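Local coordinates for TRAP dicarboxylate ABC transporter, substrate-binding protein (Roseobacter denitrificans, PDB 4OVQ) that binds beta-D-glucuronate as the periplasmic solute-binding protein of a TRAP transporter, probably handing the sugar acid to its membrane partner, at residues I135-Y149 with Y224-I238. Numbering follows the deposited sequence.
With BDP (beta-D-glucopyranuronic acid), chain C.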
loop_
_atom_site.group_PDB
_atom_site.type_symbol
_atom_site.label_atom_id
_atom_site.label_comp_id
_atom_site.label_asym_id
_atom_site.label_seq_id
_atom_site.Cartn_x
_atom_site.Cartn_y
_atom_site.Cartn_z
ATOM N N ILE A 135 -14.701 -2.936 -7.645
ATOM C CA ILE A 135 -14.020 -1.790 -7.064
ATOM C C ILE A 135 -13.269 -0.952 -8.096
ATOM O O ILE A 135 -12.306 -1.400 -8.708
ATOM C CB ILE A 135 -13.089 -2.196 -5.932
ATOM C CG1 ILE A 135 -11.955 -3.066 -6.402
ATOM C CG2 ILE A 135 -13.848 -2.848 -4.786
ATOM C CD1 ILE A 135 -11.274 -3.759 -5.265
ATOM N N GLN A 136 -13.735 0.266 -8.299
ATOM C CA GLN A 136 -13.169 1.125 -9.339
ATOM C C GLN A 136 -12.055 2.044 -8.774
ATOM O O GLN A 136 -12.322 2.885 -7.909
ATOM C CB GLN A 136 -14.305 1.972 -9.901
ATOM C CG GLN A 136 -13.908 3.132 -10.753
ATOM C CD GLN A 136 -13.688 2.700 -12.137
ATOM O OE1 GLN A 136 -14.569 2.087 -12.751
ATOM N NE2 GLN A 136 -12.489 2.938 -12.640
ATOM N N PRO A 137 -10.801 1.886 -9.226
ATOM C CA PRO A 137 -9.817 2.902 -8.821
ATOM C C PRO A 137 -10.009 4.203 -9.598
ATOM O O PRO A 137 -10.295 4.176 -10.787
ATOM C CB PRO A 137 -8.478 2.253 -9.163
ATOM C CG PRO A 137 -8.834 1.421 -10.373
ATOM C CD PRO A 137 -10.200 0.866 -10.115
ATOM N N LEU A 138 -9.934 5.311 -8.886
ATOM C CA LEU A 138 -10.124 6.656 -9.418
ATOM C C LEU A 138 -8.831 7.437 -9.557
ATOM O O LEU A 138 -8.750 8.315 -10.408
ATOM C CB LEU A 138 -11.053 7.453 -8.514
ATOM C CG LEU A 138 -12.463 6.896 -8.348
ATOM C CD1 LEU A 138 -13.175 7.716 -7.269
ATOM C CD2 LEU A 138 -13.254 6.937 -9.663
ATOM N N ALA A 139 -7.825 7.124 -8.753
ATOM C CA ALA A 139 -6.529 7.773 -8.805
ATOM C C ALA A 139 -5.550 6.980 -7.977
ATOM O O ALA A 139 -5.964 6.189 -7.118
ATOM C CB ALA A 139 -6.624 9.196 -8.295
ATOM N N TRP A 140 -4.262 7.181 -8.228
ATOM C CA TRP A 140 -3.214 6.473 -7.547
ATOM C C TRP A 140 -2.478 7.382 -6.515
ATOM O O TRP A 140 -2.069 8.519 -6.810
ATOM C CB TRP A 140 -2.169 5.941 -8.543
ATOM C CG TRP A 140 -2.693 5.071 -9.638
ATOM C CD1 TRP A 140 -2.668 5.351 -10.978
ATOM C CD2 TRP A 140 -3.286 3.776 -9.512
ATOM N NE1 TRP A 140 -3.235 4.325 -11.682
ATOM C CE2 TRP A 140 -3.600 3.331 -10.812
ATOM C CE3 TRP A 140 -3.582 2.938 -8.429
ATOM C CZ2 TRP A 140 -4.218 2.104 -11.056
ATOM C CZ3 TRP A 140 -4.182 1.705 -8.689
ATOM C CH2 TRP A 140 -4.495 1.312 -9.990
ATOM N N TYR A 141 -2.256 6.840 -5.328
ATOM C CA TYR A 141 -1.478 7.502 -4.293
ATOM C C TYR A 141 -0.118 6.839 -4.125
ATOM O O TYR A 141 0.027 5.626 -4.358
ATOM C CB TYR A 141 -2.202 7.363 -2.950
ATOM C CG TYR A 141 -3.304 8.338 -2.610
ATOM C CD1 TYR A 141 -3.756 9.318 -3.491
ATOM C CD2 TYR A 141 -3.880 8.276 -1.344
ATOM C CE1 TYR A 141 -4.772 10.197 -3.111
ATOM C CE2 TYR A 141 -4.876 9.137 -0.958
ATOM C CZ TYR A 141 -5.313 10.092 -1.827
ATOM O OH TYR A 141 -6.314 10.949 -1.409
ATOM N N ASP A 142 0.880 7.618 -3.704
ATOM C CA ASP A 142 2.226 7.140 -3.372
ATOM C C ASP A 142 2.243 6.589 -1.956
ATOM O O ASP A 142 1.662 7.183 -1.029
ATOM C CB ASP A 142 3.168 8.360 -3.447
ATOM C CG ASP A 142 4.634 7.993 -3.605
ATOM O OD1 ASP A 142 5.053 6.850 -3.339
ATOM O OD2 ASP A 142 5.399 8.896 -4.022
ATOM N N ALA A 143 2.903 5.444 -1.766
ATOM C CA ALA A 143 3.209 4.923 -0.425
ATOM C C ALA A 143 4.662 4.508 -0.339
ATOM O O ALA A 143 5.046 3.726 0.539
ATOM C CB ALA A 143 2.302 3.747 -0.050
ATOM N N GLY A 144 5.482 5.061 -1.232
ATOM C CA GLY A 144 6.900 4.817 -1.196
ATOM C C GLY A 144 7.304 3.366 -1.294
ATOM O O GLY A 144 6.594 2.539 -1.847
ATOM N N ALA A 145 8.535 3.105 -0.849
ATOM C CA ALA A 145 9.032 1.742 -0.706
ATOM C C ALA A 145 8.965 1.283 0.750
ATOM O O ALA A 145 9.232 2.056 1.674
ATOM C CB ALA A 145 10.456 1.641 -1.188
ATOM N N ARG A 146 8.643 0.001 0.925
ATOM C CA ARG A 146 8.611 -0.657 2.216
ATOM C C ARG A 146 9.952 -1.343 2.520
ATOM O O ARG A 146 10.508 -2.022 1.664
ATOM C CB ARG A 146 7.476 -1.708 2.236
ATOM C CG ARG A 146 6.131 -1.159 1.874
ATOM C CD ARG A 146 5.066 -2.247 1.767
ATOM N NE ARG A 146 4.750 -2.904 3.023
ATOM C CZ ARG A 146 3.686 -2.622 3.777
ATOM N NH1 ARG A 146 2.904 -1.590 3.484
ATOM N NH2 ARG A 146 3.480 -3.311 4.870
ATOM N N SER A 147 10.434 -1.155 3.738
ATOM C CA SER A 147 11.672 -1.767 4.218
ATOM C C SER A 147 11.503 -2.375 5.607
ATOM O O SER A 147 10.602 -1.991 6.354
ATOM C CB SER A 147 12.777 -0.724 4.298
ATOM O OG SER A 147 13.139 -0.266 3.008
ATOM N N PHE A 148 12.401 -3.300 5.956
ATOM C CA PHE A 148 12.317 -4.021 7.206
ATOM C C PHE A 148 12.682 -3.172 8.407
ATOM O O PHE A 148 13.589 -2.335 8.361
ATOM C CB PHE A 148 13.267 -5.237 7.208
ATOM C CG PHE A 148 12.879 -6.316 6.245
ATOM C CD1 PHE A 148 11.707 -7.030 6.424
ATOM C CD2 PHE A 148 13.704 -6.651 5.175
ATOM C CE1 PHE A 148 11.359 -8.036 5.543
ATOM C CE2 PHE A 148 13.355 -7.644 4.309
ATOM C CZ PHE A 148 12.165 -8.335 4.491
ATOM N N TYR A 149 12.016 -3.432 9.519
ATOM C CA TYR A 149 12.451 -2.900 10.792
ATOM C C TYR A 149 12.256 -3.921 11.914
ATOM O O TYR A 149 11.335 -4.730 11.876
ATOM C CB TYR A 149 11.752 -1.584 11.127
ATOM C CG TYR A 149 10.239 -1.502 10.961
ATOM C CD1 TYR A 149 9.393 -1.794 11.997
ATOM C CD2 TYR A 149 9.685 -0.990 9.794
ATOM C CE1 TYR A 149 8.020 -1.639 11.879
ATOM C CE2 TYR A 149 8.311 -0.836 9.642
ATOM C CZ TYR A 149 7.481 -1.161 10.698
ATOM O OH TYR A 149 6.116 -0.991 10.540
ATOM N N TYR A 224 16.127 0.139 11.358
ATOM C CA TYR A 224 15.420 0.224 10.078
ATOM C C TYR A 224 16.438 -0.046 8.978
ATOM O O TYR A 224 17.479 0.629 8.880
ATOM C CB TYR A 224 14.783 1.598 9.915
ATOM C CG TYR A 224 13.793 1.773 8.767
ATOM C CD1 TYR A 224 14.228 2.173 7.510
ATOM C CD2 TYR A 224 12.423 1.610 8.966
ATOM C CE1 TYR A 224 13.323 2.370 6.462
ATOM C CE2 TYR A 224 11.509 1.796 7.939
ATOM C CZ TYR A 224 11.966 2.171 6.681
ATOM O OH TYR A 224 11.070 2.385 5.657
ATOM N N SER A 225 16.156 -1.054 8.171
ATOM C CA SER A 225 17.071 -1.525 7.139
ATOM C C SER A 225 16.431 -1.355 5.776
ATOM O O SER A 225 15.388 -1.945 5.505
ATOM C CB SER A 225 17.423 -3.008 7.361
ATOM O OG SER A 225 18.091 -3.227 8.590
ATOM N N LEU A 226 17.083 -0.573 4.912
ATOM C CA LEU A 226 16.532 -0.144 3.631
ATOM C C LEU A 226 16.564 -1.201 2.537
ATOM O O LEU A 226 17.217 -1.042 1.498
ATOM C CB LEU A 226 17.230 1.135 3.146
ATOM C CG LEU A 226 16.888 2.353 4.010
ATOM C CD1 LEU A 226 17.960 3.423 3.969
ATOM C CD2 LEU A 226 15.555 2.959 3.593
ATOM N N SER A 227 15.811 -2.272 2.769
ATOM C CA SER A 227 15.644 -3.344 1.800
ATOM C C SER A 227 14.822 -2.885 0.617
ATOM O O SER A 227 15.015 -3.346 -0.491
ATOM C CB SER A 227 14.943 -4.526 2.478
ATOM O OG SER A 227 13.815 -4.062 3.213
ATOM N N GLN A 228 13.858 -1.997 0.861
ATOM C CA GLN A 228 12.997 -1.514 -0.205
ATOM C C GLN A 228 12.496 -2.662 -1.085
ATOM O O GLN A 228 12.510 -2.594 -2.311
ATOM C CB GLN A 228 13.759 -0.483 -1.036
ATOM C CG GLN A 228 14.159 0.739 -0.224
ATOM C CD GLN A 228 15.024 1.713 -1.006
ATOM O OE1 GLN A 228 15.811 1.313 -1.866
ATOM N NE2 GLN A 228 14.880 2.997 -0.707
ATOM N N HIS A 229 11.983 -3.696 -0.415
ATOM C CA HIS A 229 11.610 -4.960 -1.044
ATOM C C HIS A 229 10.239 -4.938 -1.707
ATOM O O HIS A 229 9.963 -5.774 -2.566
ATOM C CB HIS A 229 11.641 -6.082 -0.005
ATOM C CG HIS A 229 10.876 -5.761 1.243
ATOM N ND1 HIS A 229 11.485 -5.305 2.389
ATOM C CD2 HIS A 229 9.550 -5.806 1.511
ATOM C CE1 HIS A 229 10.566 -5.071 3.308
ATOM N NE2 HIS A 229 9.382 -5.361 2.793
ATOM N N LEU A 230 9.374 -4.008 -1.291
ATOM C CA LEU A 230 8.052 -3.856 -1.889
ATOM C C LEU A 230 7.828 -2.382 -2.194
ATOM O O LEU A 230 8.144 -1.516 -1.339
ATOM C CB LEU A 230 6.972 -4.359 -0.926
ATOM C CG LEU A 230 6.855 -5.889 -0.784
ATOM C CD1 LEU A 230 6.022 -6.285 0.440
ATOM C CD2 LEU A 230 6.272 -6.494 -2.051
ATOM N N ILE A 231 7.277 -2.107 -3.386
ATOM C CA ILE A 231 6.891 -0.766 -3.785
ATOM C C ILE A 231 5.459 -0.898 -4.312
ATOM O O ILE A 231 5.219 -1.291 -5.445
ATOM C CB ILE A 231 7.862 -0.213 -4.850
ATOM C CG1 ILE A 231 9.267 -0.173 -4.276
ATOM C CG2 ILE A 231 7.437 1.173 -5.283
ATOM C CD1 ILE A 231 10.341 0.267 -5.309
ATOM N N ILE A 232 4.506 -0.639 -3.415
ATOM C CA ILE A 232 3.096 -0.910 -3.642
ATOM C C ILE A 232 2.332 0.420 -3.679
ATOM O O ILE A 232 2.449 1.210 -2.742
ATOM C CB ILE A 232 2.557 -1.792 -2.490
ATOM C CG1 ILE A 232 3.374 -3.079 -2.373
ATOM C CG2 ILE A 232 1.101 -2.082 -2.701
ATOM C CD1 ILE A 232 2.918 -3.993 -1.246
ATOM N N PRO A 233 1.551 0.660 -4.738
ATOM C CA PRO A 233 0.787 1.903 -4.808
ATOM C C PRO A 233 -0.502 1.774 -4.010
ATOM O O PRO A 233 -0.905 0.668 -3.601
ATOM C CB PRO A 233 0.445 2.012 -6.296
ATOM C CG PRO A 233 0.326 0.602 -6.750
ATOM C CD PRO A 233 1.391 -0.135 -5.971
ATOM N N GLU A 234 -1.164 2.897 -3.805
ATOM C CA GLU A 234 -2.493 2.871 -3.249
ATOM C C GLU A 234 -3.422 3.522 -4.224
ATOM O O GLU A 234 -3.000 4.102 -5.224
ATOM C CB GLU A 234 -2.536 3.582 -1.887
ATOM C CG GLU A 234 -1.367 3.221 -0.968
ATOM C CD GLU A 234 -1.687 3.368 0.491
ATOM O OE1 GLU A 234 -2.604 4.147 0.820
ATOM O OE2 GLU A 234 -0.982 2.698 1.274
ATOM N N CYS A 235 -4.705 3.427 -3.946
ATOM C CA CYS A 235 -5.671 4.106 -4.760
ATOM C C CYS A 235 -6.731 4.807 -3.905
ATOM O O CYS A 235 -6.888 4.504 -2.718
ATOM C CB CYS A 235 -6.326 3.118 -5.723
ATOM S SG CYS A 235 -7.393 1.907 -4.875
ATOM N N ILE A 236 -7.446 5.718 -4.530
ATOM C CA ILE A 236 -8.762 6.126 -4.116
ATOM C C ILE A 236 -9.703 5.192 -4.870
ATOM O O ILE A 236 -9.642 5.180 -6.115
ATOM C CB ILE A 236 -9.055 7.611 -4.494
ATOM C CG1 ILE A 236 -7.993 8.566 -3.925
ATOM C CG2 ILE A 236 -10.468 8.016 -4.047
ATOM C CD1 ILE A 236 -8.227 10.014 -4.268
ATOM N N CYS A 237 -10.544 4.439 -4.137
ATOM C CA CYS A 237 -11.377 3.274 -4.569
ATOM C C CYS A 237 -12.842 3.741 -4.424
ATOM O O CYS A 237 -13.179 4.403 -3.439
ATOM C CB CYS A 237 -11.150 1.935 -3.684
ATOM S SG CYS A 237 -11.743 0.499 -4.409
ATOM N N ILE A 238 -13.698 3.426 -5.390
ATOM C CA ILE A 238 -15.152 3.593 -5.209
ATOM C C ILE A 238 -15.859 2.297 -5.603
ATOM O O ILE A 238 -15.495 1.618 -6.571
ATOM C CB ILE A 238 -15.743 4.812 -6.028
ATOM C CG1 ILE A 238 -17.211 5.103 -5.649
ATOM C CG2 ILE A 238 -15.571 4.609 -7.523
ATOM C CD1 ILE A 238 -17.744 6.442 -6.156
HETATM C C1 BDP C . 0.883 1.202 4.881
HETATM C C2 BDP C . -0.337 1.390 4.017
HETATM C C3 BDP C . -1.501 1.016 4.827
HETATM C C4 BDP C . -1.384 -0.402 5.276
HETATM C C5 BDP C . -0.110 -0.601 6.063
HETATM C C6 BDP C . 0.100 -2.056 6.513
HETATM O O2 BDP C . -0.393 2.828 3.724
HETATM O O3 BDP C . -2.642 1.059 3.891
HETATM O O4 BDP C . -2.564 -0.767 6.110
HETATM O O5 BDP C . 1.025 -0.194 5.311
HETATM O O6A BDP C . -0.909 -2.749 6.838
HETATM O O1 BDP C . 2.075 1.505 4.217
HETATM O O6B BDP C . 1.303 -2.380 6.665
HETATM O O HOH W 1 4.136 3.471 -3.407
HETATM O O HOH W 2 4.466 0.905 -0.789
HETATM O O HOH W 3 11.720 2.110 2.854
HETATM O O HOH W 4 15.763 -3.860 10.411
#
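Tyr141 and Glu234 exchange two backbone hydrogen bonds in one antiparallel pairing, and Arg146 N donates to Leu230 O in a second; the two belong to different sheets. The register slips by one residue between them, where one water takes the N-H of Ala143 and donates to Gly144 O and Ile232 O. Side-chain hydroxyls replace part of the regular pairing: Ser147 OG accepts from Gln228 N (2.9 Å), and Ser227 OG accepts from Phe148 N (3.2 Å).

Ile236 CD1 reaches Tyr141 CE1 at 3.6 Å. The His229 ring lies between Arg146 O on one face and the Phe148 ring on the other, the ring planes inclined at 31°. With an alanine at Phe148 that face would lose its aromatic cover, and the imidazole, though held at both nitrogens by Ser227 OG and Glu206, is likely to be less firmly packed.

Both strand pairings reach the ligand. A bend at chi3 (66°) turns the Arg146 guanidinium toward beta-D-glucuronate, where NH1 donates to O5 and NH2 to carboxylate O6B, both 3.0 Å, while Glu206 pairs with NE. Glu234 OE2 accepts from sugar O2 at 2.5 Å. The two strand pairs thus set a cation for the carboxylate and an acceptor for a hydroxyl, consistent with selection of a sugar acid.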